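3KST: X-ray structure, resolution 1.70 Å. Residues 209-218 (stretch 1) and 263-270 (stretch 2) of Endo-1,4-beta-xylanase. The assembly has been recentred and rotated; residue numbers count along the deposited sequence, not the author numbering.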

ATOM      1  N   HIS A 209     -11.936 -10.548  -0.525  1.00 10.12           N
ATOM      2  CA  HIS A 209     -11.066 -11.009  -1.619  1.00 11.09           C
ATOM      3  C   HIS A 209     -11.065  -9.883  -2.675  1.00 10.97           C
ATOM      4  O   HIS A 209     -12.122  -9.354  -3.009  1.00 11.13           O
ATOM      5  N   TYR A 210      -9.895  -9.520  -3.193  1.00 10.40           N
ATOM      6  CA  TYR A 210      -9.773  -8.408  -4.180  1.00 11.00           C
ATOM      7  C   TYR A 210     -10.661  -8.585  -5.427  1.00 10.82           C
ATOM      8  O   TYR A 210     -11.052  -7.599  -6.067  1.00 11.46           O
ATOM      9  N   GLU A 211     -10.938  -9.845  -5.779  1.00 11.26           N
ATOM     10  CA  GLU A 211     -11.801 -10.171  -6.913  1.00 11.47           C
ATOM     11  C   GLU A 211     -13.256  -9.767  -6.738  1.00 11.14           C
ATOM     12  O   GLU A 211     -13.977  -9.695  -7.720  1.00 11.40           O
ATOM     13  N   ASN A 212     -13.696  -9.521  -5.505  1.00 10.69           N
ATOM     14  CA  ASN A 212     -15.081  -9.124  -5.261  1.00 10.24           C
ATOM     15  C   ASN A 212     -15.300  -7.677  -5.660  1.00 10.26           C
ATOM     16  O   ASN A 212     -14.469  -6.818  -5.343  1.00 11.80           O
ATOM     17  N   LYS A 213     -16.432  -7.363  -6.304  1.00 10.07           N
ATOM     18  CA  LYS A 213     -16.746  -5.952  -6.626  1.00 10.06           C
ATOM     19  C   LYS A 213     -16.856  -5.056  -5.393  1.00  9.42           C
ATOM     20  O   LYS A 213     -16.735  -3.848  -5.519  1.00 10.02           O
ATOM     21  N   GLY A 214     -17.139  -5.682  -4.237  1.00 10.18           N
ATOM     22  CA  GLY A 214     -17.237  -5.069  -2.933  1.00 10.39           C
ATOM     23  C   GLY A 214     -15.959  -4.969  -2.126  1.00 10.00           C
ATOM     24  O   GLY A 214     -16.025  -4.622  -0.904  1.00 10.16           O
ATOM     25  N   TYR A 215     -14.805  -5.258  -2.754  1.00  9.81           N
ATOM     26  CA  TYR A 215     -13.498  -4.920  -2.146  1.00  9.77           C
ATOM     27  C   TYR A 215     -13.635  -3.453  -1.720  1.00  9.60           C
ATOM     28  O   TYR A 215     -14.160  -2.610  -2.498  1.00  9.10           O
ATOM     29  N   GLY A 216     -13.216  -3.147  -0.491  1.00 10.00           N
ATOM     30  CA  GLY A 216     -13.354  -1.807   0.037  1.00  9.64           C
ATOM     31  C   GLY A 216     -12.383  -1.449   1.129  1.00  9.80           C
ATOM     32  O   GLY A 216     -11.723  -2.322   1.675  1.00 10.48           O
ATOM     33  N   VAL A 217     -12.302  -0.154   1.413  1.00 10.40           N
ATOM     34  CA  VAL A 217     -11.388   0.398   2.393  1.00  9.51           C
ATOM     35  C   VAL A 217     -12.099   0.899   3.638  1.00  9.72           C
ATOM     36  O   VAL A 217     -13.127   1.591   3.550  1.00  8.75           O
ATOM     37  N   GLY A 218     -11.523   0.613   4.802  1.00 10.47           N
ATOM     38  CA  GLY A 218     -12.028   1.121   6.073  1.00 10.75           C
ATOM     39  C   GLY A 218     -10.856   1.477   6.963  1.00 11.02           C
ATOM     40  O   GLY A 218      -9.688   1.276   6.566  1.00 11.67           O
ATOM     41  N   LYS A 263      -4.225  12.936  -0.582  1.00 14.60           N
ATOM     42  CA  LYS A 263      -4.901  12.160  -1.610  1.00 13.84           C
ATOM     43  C   LYS A 263      -4.749  10.719  -1.205  1.00 12.82           C
ATOM     44  O   LYS A 263      -3.862  10.405  -0.380  1.00 12.79           O
ATOM     45  N   TYR A 264      -5.595   9.873  -1.779  1.00 11.38           N
ATOM     46  CA  TYR A 264      -5.566   8.421  -1.521  1.00 10.52           C
ATOM     47  C   TYR A 264      -5.543   7.694  -2.873  1.00 10.72           C
ATOM     48  O   TYR A 264      -6.507   7.819  -3.651  1.00 11.21           O
ATOM     49  N   ILE A 265      -4.445   6.988  -3.172  1.00 10.40           N
ATOM     50  CA  ILE A 265      -4.323   6.242  -4.435  1.00 10.66           C
ATOM     51  C   ILE A 265      -4.868   4.842  -4.173  1.00 10.94           C
ATOM     52  O   ILE A 265      -4.649   4.294  -3.091  1.00 11.09           O
ATOM     53  N   PHE A 266      -5.557   4.264  -5.144  1.00 10.96           N
ATOM     54  CA  PHE A 266      -6.147   2.932  -4.992  1.00 10.36           C
ATOM     55  C   PHE A 266      -6.379   2.311  -6.363  1.00  9.71           C
ATOM     56  O   PHE A 266      -6.364   3.022  -7.356  1.00  9.84           O
ATOM     57  N   HIS A 267      -6.570   0.997  -6.386  1.00  9.18           N
ATOM     58  CA  HIS A 267      -6.891   0.284  -7.617  1.00  9.50           C
ATOM     59  C   HIS A 267      -8.386  -0.001  -7.716  1.00  9.63           C
ATOM     60  O   HIS A 267      -9.155   0.145  -6.755  1.00  9.66           O
ATOM     61  N   ALA A 268      -8.788  -0.447  -8.894  1.00  9.50           N
ATOM     62  CA  ALA A 268     -10.145  -0.897  -9.150  1.00  9.27           C
ATOM     63  C   ALA A 268     -10.072  -1.948 -10.255  1.00  9.27           C
ATOM     64  O   ALA A 268      -9.056  -2.049 -10.947  1.00  8.73           O
ATOM     65  N   HIS A 269     -11.124  -2.747 -10.404  1.00  9.02           N
ATOM     66  CA  HIS A 269     -11.198  -3.688 -11.520  1.00  9.93           C
ATOM     67  C   HIS A 269     -11.104  -2.950 -12.862  1.00 10.04           C
ATOM     68  O   HIS A 269     -11.351  -1.719 -12.929  1.00  9.95           O
ATOM     69  N   TRP A 270     -10.674  -3.681 -13.890  1.00 10.51           N
ATOM     70  CA  TRP A 270     -10.602  -3.146 -15.250  1.00 10.95           C
ATOM     71  C   TRP A 270     -11.937  -2.513 -15.664  1.00 11.84           C
ATOM     72  O   TRP A 270     -11.958  -1.427 -16.229  1.00 12.45           O
TER

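The contact between the two stretches is modest, burying 316 Å² in total, and rests largely on two histidines of stretch 2 that meet a loop folded by consecutive type I turns, His 209 to Asn 212 and Asn 212 to Tyr 215.

One direct hydrogen bond joins the stretches. His 269, whose CA-to-CB bond points toward the loop, adopts chi1 m and chi2 160°, which brings NE2 to 3.0 Å from Tyr 210 O. The N-H...O angle of 159° is favourable, and the carbonyl oxygen lies at the ring edge, near its plane, where an imidazole N-H can reach it. The same ring packs against the following backbone: His 269 CE1 lies 3.2 Å from Glu 211 O and 3.6 Å from Asn 212 O. Lys 213 (chi1 m) adds its CG, 4.2 Å from His 269 ND1, while the end of its extended chain leads away.

Tyr 210 O also accepts a hydrogen bond from water 1, at 2.8 Å from the water O. That water O is in turn hydrogen-bonded to His 267 NE2 at 2.8 Å, so one carbonyl serves both histidines, one directly and the other through solvent. The CA-to-CB bond of His 267 points sideways relative to stretch 1, and with chi1 p the end of its side chain comes nearer.

In the one aromatic pair, Tyr 215 points toward stretch 2 with chi1 t and places CE2 3.4 Å from His 267 NE2. The two rings meet rim to rim, their planes inclined by only 9° and their centroids 5.5 Å apart; neither covers the other's face.

Apolar packing is confined to Val 217 and Tyr 264, both chi1 t and both pointing toward the opposing stretch. Val 217 CG1 approaches Tyr 264 CZ at 4.1 Å and Tyr 264 OH at 3.7 Å.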

ATOM      1  CB  HIS A 209     -11.626 -12.284  -2.246  1.00 11.34           C
ATOM      2  CG  HIS A 209     -10.642 -13.027  -3.086  1.00 12.98           C
ATOM      3  ND1 HIS A 209     -10.190 -12.564  -4.301  1.00 12.15           N
ATOM      4  CD2 HIS A 209     -10.056 -14.236  -2.906  1.00 14.69           C
ATOM      5  CE1 HIS A 209      -9.340 -13.433  -4.815  1.00 14.19           C
ATOM      6  NE2 HIS A 209      -9.259 -14.468  -4.000  1.00 12.72           N
ATOM      7  CB  TYR A 210      -8.307  -8.140  -4.569  1.00 10.80           C
ATOM      8  CG  TYR A 210      -7.707  -9.084  -5.565  1.00 11.42           C
ATOM      9  CD1 TYR A 210      -7.881  -8.873  -6.960  1.00 12.85           C
ATOM     10  CD2 TYR A 210      -6.972 -10.190  -5.156  1.00 14.62           C
ATOM     11  CE1 TYR A 210      -7.330  -9.756  -7.912  1.00 14.25           C
ATOM     12  CE2 TYR A 210      -6.412 -11.092  -6.107  1.00 14.75           C
ATOM     13  CZ  TYR A 210      -6.591 -10.857  -7.470  1.00 16.25           C
ATOM     14  OH  TYR A 210      -6.037 -11.722  -8.379  1.00 16.72           O
ATOM     15  CB  GLU A 211     -11.695 -11.651  -7.250  1.00 11.64           C
ATOM     16  CG  GLU A 211     -10.321 -12.011  -7.845  1.00 13.80           C
ATOM     17  CD  GLU A 211     -10.209 -13.449  -8.321  1.00 17.00           C
ATOM     18  OE1 GLU A 211     -11.141 -14.272  -8.091  1.00 18.45           O
ATOM     19  OE2 GLU A 211      -9.165 -13.749  -8.948  1.00 18.69           O
ATOM     20  CB  ASN A 212     -15.457  -9.294  -3.783  1.00  9.91           C
ATOM     21  CG  ASN A 212     -16.948  -9.387  -3.588  1.00  8.81           C
ATOM     22  OD1 ASN A 212     -17.587  -8.399  -3.309  1.00 10.62           O
ATOM     23  ND2 ASN A 212     -17.507 -10.580  -3.779  1.00  8.67           N
ATOM     24  CB  LYS A 213     -18.030  -5.807  -7.481  1.00 10.53           C
ATOM     25  CG  LYS A 213     -17.884  -6.370  -8.843  1.00 12.03           C
ATOM     26  CD  LYS A 213     -19.224  -6.405  -9.539  1.00 12.93           C
ATOM     27  CE  LYS A 213     -19.110  -6.948 -10.926  1.00 16.09           C
ATOM     28  NZ  LYS A 213     -20.461  -7.157 -11.477  1.00 20.02           N
ATOM     29  CB  TYR A 215     -12.360  -5.039  -3.157  1.00  9.46           C
ATOM     30  CG  TYR A 215     -10.939  -5.176  -2.614  1.00  9.61           C
ATOM     31  CD1 TYR A 215     -10.613  -6.128  -1.641  1.00  8.22           C
ATOM     32  CD2 TYR A 215      -9.892  -4.469  -3.192  1.00  9.10           C
ATOM     33  CE1 TYR A 215      -9.279  -6.301  -1.187  1.00  8.24           C
ATOM     34  CE2 TYR A 215      -8.553  -4.628  -2.741  1.00 10.82           C
ATOM     35  CZ  TYR A 215      -8.271  -5.548  -1.742  1.00 10.57           C
ATOM     36  OH  TYR A 215      -6.987  -5.708  -1.323  1.00 11.34           O
ATOM     37  CB  VAL A 217     -10.593   1.570   1.790  1.00  9.11           C
ATOM     38  CG1 VAL A 217      -9.633   2.209   2.838  1.00  7.78           C
ATOM     39  CG2 VAL A 217      -9.815   1.099   0.530  1.00  9.55           C
ATOM     40  CB  LYS A 263      -4.211  12.381  -2.946  1.00 14.31           C
ATOM     41  CG  LYS A 263      -4.403  13.783  -3.548  1.00 16.53           C
ATOM     42  CD  LYS A 263      -5.785  13.987  -4.106  1.00 19.15           C
ATOM     43  CE  LYS A 263      -5.856  15.140  -5.112  1.00 20.69           C
ATOM     44  NZ  LYS A 263      -5.654  16.431  -4.455  1.00 23.71           N
ATOM     45  CB  TYR A 264      -6.779   8.011  -0.668  1.00  9.90           C
ATOM     46  CG  TYR A 264      -6.708   6.590  -0.178  1.00  9.98           C
ATOM     47  CD1 TYR A 264      -5.991   6.271   0.972  1.00  8.69           C
ATOM     48  CD2 TYR A 264      -7.305   5.535  -0.891  1.00  8.37           C
ATOM     49  CE1 TYR A 264      -5.884   4.947   1.426  1.00  7.25           C
ATOM     50  CE2 TYR A 264      -7.208   4.194  -0.422  1.00  9.17           C
ATOM     51  CZ  TYR A 264      -6.495   3.913   0.734  1.00  9.64           C
ATOM     52  OH  TYR A 264      -6.360   2.616   1.209  1.00  9.69           O
ATOM     53  CB  ILE A 265      -2.866   6.236  -4.995  1.00 11.65           C
ATOM     54  CG1 ILE A 265      -2.818   5.649  -6.406  1.00  9.52           C
ATOM     55  CG2 ILE A 265      -1.879   5.521  -4.070  1.00 10.03           C
ATOM     56  CD1 ILE A 265      -1.421   5.828  -7.048  1.00 11.10           C
ATOM     57  CB  PHE A 266      -7.492   2.992  -4.230  1.00 11.06           C
ATOM     58  CG  PHE A 266      -8.549   3.821  -4.922  1.00 12.60           C
ATOM     59  CD1 PHE A 266      -8.589   5.199  -4.741  1.00 12.99           C
ATOM     60  CD2 PHE A 266      -9.469   3.231  -5.792  1.00 12.69           C
ATOM     61  CE1 PHE A 266      -9.544   5.987  -5.403  1.00 14.92           C
ATOM     62  CE2 PHE A 266     -10.454   3.994  -6.460  1.00 14.64           C
ATOM     63  CZ  PHE A 266     -10.490   5.392  -6.256  1.00 14.17           C
ATOM     64  CB  HIS A 267      -6.062  -0.997  -7.801  1.00 10.14           C
ATOM     65  CG  HIS A 267      -6.455  -2.126  -6.909  1.00 10.57           C
ATOM     66  ND1 HIS A 267      -5.571  -2.709  -6.028  1.00 11.34           N
ATOM     67  CD2 HIS A 267      -7.628  -2.789  -6.755  1.00  9.19           C
ATOM     68  CE1 HIS A 267      -6.178  -3.685  -5.379  1.00 10.82           C
ATOM     69  NE2 HIS A 267      -7.432  -3.745  -5.792  1.00 12.30           N
ATOM     70  CB  ALA A 268     -10.994   0.268  -9.572  1.00 10.19           C
ATOM     71  CB  HIS A 269     -12.493  -4.509 -11.502  1.00  9.40           C
ATOM     72  CG  HIS A 269     -12.612  -5.441 -10.341  1.00 11.58           C
ATOM     73  ND1 HIS A 269     -13.818  -5.950  -9.912  1.00 13.59           N
ATOM     74  CD2 HIS A 269     -11.674  -5.927  -9.490  1.00 13.97           C
ATOM     75  CE1 HIS A 269     -13.615  -6.738  -8.870  1.00 12.85           C
ATOM     76  NE2 HIS A 269     -12.320  -6.740  -8.589  1.00 12.98           N
ATOM     77  CB  TRP A 270     -10.172  -4.223 -16.236  1.00 11.43           C
ATOM     78  CG  TRP A 270     -10.249  -3.787 -17.620  1.00 11.88           C
ATOM     79  CD1 TRP A 270     -11.184  -4.161 -18.521  1.00 12.07           C
ATOM     80  CD2 TRP A 270      -9.425  -2.805 -18.274  1.00 11.62           C
ATOM     81  NE1 TRP A 270     -10.983  -3.520 -19.707  1.00 13.75           N
ATOM     82  CE2 TRP A 270      -9.915  -2.673 -19.583  1.00 12.49           C
ATOM     83  CE3 TRP A 270      -8.309  -2.044 -17.886  1.00 14.09           C
ATOM     84  CZ2 TRP A 270      -9.342  -1.798 -20.518  1.00 11.33           C
ATOM     85  CZ3 TRP A 270      -7.748  -1.179 -18.802  1.00 12.86           C
ATOM     86  CH2 TRP A 270      -8.267  -1.079 -20.124  1.00 11.97           C
TER
HETATM   87  O   HOH W   1      -9.702  -5.156  -6.550  1.00 10.86           O